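Local coordinates for dally-like protein (Drosophila melanogaster, PDB 3ODN) that probably serves as a cell-surface heparan sulfate proteoglycan of the glypican family and takes part in Hedgehog signalling, here as its core domain, at residues A[267-272]-A[487-492]. The protein carries 2 engineered substitutions. Sequence-based numbering, arbitrary orientation.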
ATOM      1  N   GLU A 267     -11.010   7.308  -1.793  1.00 51.11           N
ATOM      2  CA  GLU A 267     -11.859   6.214  -2.261  1.00 49.30           C
ATOM      3  C   GLU A 267     -11.174   5.427  -3.343  1.00 54.64           C
ATOM      4  O   GLU A 267     -11.142   4.197  -3.251  1.00 53.42           O
ATOM      5  CB  GLU A 267     -13.261   6.712  -2.686  1.00 51.24           C
ATOM      6  CG  GLU A 267     -14.092   7.212  -1.503  1.00 55.58           C
ATOM      7  CD  GLU A 267     -15.577   7.427  -1.738  1.00 90.69           C
ATOM      8  OE1 GLU A 267     -16.067   7.071  -2.835  1.00 94.45           O
ATOM      9  OE2 GLU A 267     -16.258   7.932  -0.812  1.00 87.34           O
ATOM     10  N   ASN A 268     -10.538   6.128  -4.319  1.00 53.82           N
ATOM     11  CA  ASN A 268      -9.733   5.514  -5.387  1.00 54.04           C
ATOM     12  C   ASN A 268      -8.536   4.819  -4.796  1.00 57.99           C
ATOM     13  O   ASN A 268      -8.127   3.767  -5.296  1.00 59.72           O
ATOM     14  CB  ASN A 268      -9.254   6.552  -6.391  1.00 55.30           C
ATOM     15  CG  ASN A 268     -10.333   7.120  -7.284  1.00 74.02           C
ATOM     16  OD1 ASN A 268     -10.180   8.203  -7.822  1.00 74.51           O
ATOM     17  ND2 ASN A 268     -11.427   6.402  -7.501  1.00 63.01           N
ATOM     18  N   PHE A 269      -7.981   5.406  -3.722  1.00 52.37           N
ATOM     19  CA  PHE A 269      -6.858   4.879  -2.979  1.00 50.54           C
ATOM     20  C   PHE A 269      -7.235   3.552  -2.302  1.00 52.89           C
ATOM     21  O   PHE A 269      -6.470   2.586  -2.398  1.00 52.44           O
ATOM     22  CB  PHE A 269      -6.351   5.923  -1.965  1.00 52.80           C
ATOM     23  CG  PHE A 269      -5.396   5.331  -0.957  1.00 51.95           C
ATOM     24  CD1 PHE A 269      -4.059   5.123  -1.282  1.00 52.24           C
ATOM     25  CD2 PHE A 269      -5.845   4.937   0.302  1.00 51.08           C
ATOM     26  CE1 PHE A 269      -3.199   4.508  -0.382  1.00 51.89           C
ATOM     27  CE2 PHE A 269      -4.984   4.304   1.195  1.00 53.01           C
ATOM     28  CZ  PHE A 269      -3.663   4.100   0.849  1.00 50.17           C
ATOM     29  N   ALA A 270      -8.402   3.506  -1.614  1.00 48.35           N
ATOM     30  CA  ALA A 270      -8.893   2.288  -0.951  1.00 45.95           C
ATOM     31  C   ALA A 270      -9.198   1.180  -1.961  1.00 47.61           C
ATOM     32  O   ALA A 270      -8.912   0.017  -1.702  1.00 45.27           O
ATOM     33  CB  ALA A 270     -10.122   2.591  -0.123  1.00 46.60           C
ATOM     34  N   MET A 271      -9.753   1.548  -3.111  1.00 47.34           N
ATOM     35  CA  MET A 271     -10.039   0.640  -4.217  1.00 49.62           C
ATOM     36  C   MET A 271      -8.773   0.042  -4.846  1.00 51.78           C
ATOM     37  O   MET A 271      -8.790  -1.131  -5.227  1.00 51.30           O
ATOM     38  CB  MET A 271     -10.901   1.335  -5.270  1.00 55.16           C
ATOM     39  CG  MET A 271     -12.268   1.670  -4.737  1.00 61.34           C
ATOM     40  SD  MET A 271     -13.492   2.083  -5.994  1.00 70.81           S
ATOM     41  CE  MET A 271     -12.783   3.598  -6.729  1.00 69.34           C
ATOM     42  N   ALA A 272      -7.691   0.850  -4.961  1.00 46.74           N
ATOM     43  CA  ALA A 272      -6.407   0.419  -5.504  1.00 46.58           C
ATOM     44  C   ALA A 272      -5.660  -0.407  -4.447  1.00 47.25           C
ATOM     45  O   ALA A 272      -5.018  -1.411  -4.808  1.00 47.38           O
ATOM     46  CB  ALA A 272      -5.570   1.621  -5.943  1.00 48.65           C
ATOM     47  N   ASN A 487      -0.313  10.200  -6.584  1.00 69.51           N
ATOM     48  CA  ASN A 487       0.871   9.442  -7.032  1.00 69.80           C
ATOM     49  C   ASN A 487       0.936   8.018  -6.466  1.00 68.02           C
ATOM     50  O   ASN A 487       1.160   7.093  -7.230  1.00 65.54           O
ATOM     51  CB  ASN A 487       2.195  10.232  -6.986  1.00 78.66           C
ATOM     52  CG  ASN A 487       2.656  10.719  -5.630  1.00114.82           C
ATOM     53  OD1 ASN A 487       2.735   9.960  -4.651  1.00109.49           O
ATOM     54  ND2 ASN A 487       3.092  11.978  -5.582  1.00108.37           N
ATOM     55  N   ALA A 488       0.583   7.840  -5.169  1.00 63.08           N
ATOM     56  CA  ALA A 488       0.435   6.553  -4.476  1.00 60.04           C
ATOM     57  C   ALA A 488      -0.538   5.615  -5.258  1.00 60.05           C
ATOM     58  O   ALA A 488      -0.200   4.440  -5.476  1.00 58.97           O
ATOM     59  CB  ALA A 488      -0.096   6.784  -3.065  1.00 59.80           C
ATOM     60  N   ILE A 489      -1.705   6.162  -5.729  1.00 53.16           N
ATOM     61  CA  ILE A 489      -2.735   5.462  -6.536  1.00 50.61           C
ATOM     62  C   ILE A 489      -2.148   5.006  -7.868  1.00 52.79           C
ATOM     63  O   ILE A 489      -2.436   3.903  -8.331  1.00 51.49           O
ATOM     64  CB  ILE A 489      -4.034   6.341  -6.745  1.00 53.66           C
ATOM     65  CG1 ILE A 489      -4.653   6.773  -5.403  1.00 51.73           C
ATOM     66  CG2 ILE A 489      -5.105   5.669  -7.673  1.00 53.04           C
ATOM     67  CD1 ILE A 489      -5.692   7.921  -5.510  1.00 58.67           C
ATOM     68  N   VAL A 490      -1.302   5.841  -8.473  1.00 51.50           N
ATOM     69  CA  VAL A 490      -0.655   5.507  -9.736  1.00 52.46           C
ATOM     70  C   VAL A 490       0.308   4.316  -9.517  1.00 55.59           C
ATOM     71  O   VAL A 490       0.272   3.340 -10.261  1.00 56.43           O
ATOM     72  CB  VAL A 490      -0.039   6.792 -10.383  1.00 58.77           C
ATOM     73  CG1 VAL A 490       1.079   6.481 -11.406  1.00 60.08           C
ATOM     74  CG2 VAL A 490      -1.141   7.664 -11.004  1.00 58.07           C
ATOM     75  N   HIS A 491       1.060   4.357  -8.419  1.00 51.88           N
ATOM     76  CA  HIS A 491       2.007   3.319  -7.994  1.00 51.08           C
ATOM     77  C   HIS A 491       1.307   1.997  -7.629  1.00 51.65           C
ATOM     78  O   HIS A 491       1.825   0.936  -7.960  1.00 50.06           O
ATOM     79  CB  HIS A 491       2.852   3.836  -6.825  1.00 52.42           C
ATOM     80  CG  HIS A 491       3.741   4.984  -7.194  1.00 58.48           C
ATOM     81  ND1 HIS A 491       4.390   5.031  -8.422  1.00 62.27           N
ATOM     82  CD2 HIS A 491       4.106   6.061  -6.466  1.00 61.43           C
ATOM     83  CE1 HIS A 491       5.118   6.133  -8.400  1.00 64.37           C
ATOM     84  NE2 HIS A 491       4.975   6.789  -7.249  1.00 64.57           N
ATOM     85  N   LEU A 492       0.119   2.067  -6.967  1.00 45.25           N
ATOM     86  CA  LEU A 492      -0.688   0.901  -6.634  1.00 41.96           C
ATOM     87  C   LEU A 492      -1.232   0.255  -7.900  1.00 49.37           C
ATOM     88  O   LEU A 492      -1.170  -0.972  -8.023  1.00 47.39           O
ATOM     89  CB  LEU A 492      -1.801   1.246  -5.637  1.00 39.51           C
ATOM     90  CG  LEU A 492      -1.328   1.535  -4.196  1.00 41.52           C
ATOM     91  CD1 LEU A 492      -2.421   2.230  -3.375  1.00 37.89           C
ATOM     92  CD2 LEU A 492      -0.702   0.260  -3.501  1.00 40.91           C
TER
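Phe269 and Ala272 of helix 260-281 lie against Ile489 and Leu492 of helix 479-496, two nearly parallel helices in the all-alpha glypican core. The segment axes approach to 9.3 Å and run in the same direction, 22° apart. The register pairs Phe269 with Ile489 and Ala272 with Leu492, one helical turn further on. No hydrogen bond crosses between the segments, and the contact is apolar and mostly buried.

The side chain of Ile489 reaches over to the backbone of the other helix. Its CG1 lies 3.8 Å from CA of Phe269 and also touches CB of that residue. Relative to the phenylalanine ring, this CG1 is at the edge, near the ring plane. Its CD1 continues to the backbone N of Phe269 and to CB of Asn268, 3.9 Å from the latter. An alanine in place of Ile489 would probably open a gap beside CA and CB of Phe269 and cost CB of Asn268 its contact with CD1.

With CG anti to the backbone N (chi1 167°), the ring of Phe269 extends beside Leu492 and meets it at a slant. Helix 182-214 also meets this pair, with Ala207 touching Phe269 and Ala203 and Thr199 touching Leu492. Ala272 points its CB toward the other helix, where it lies 3.8 Å from CB of Leu492. On that same leucine, the CD1 branch touches the ring of Phe269, 3.8 Å from CE1 and 3.9 Å from CD1 of the phenylalanine.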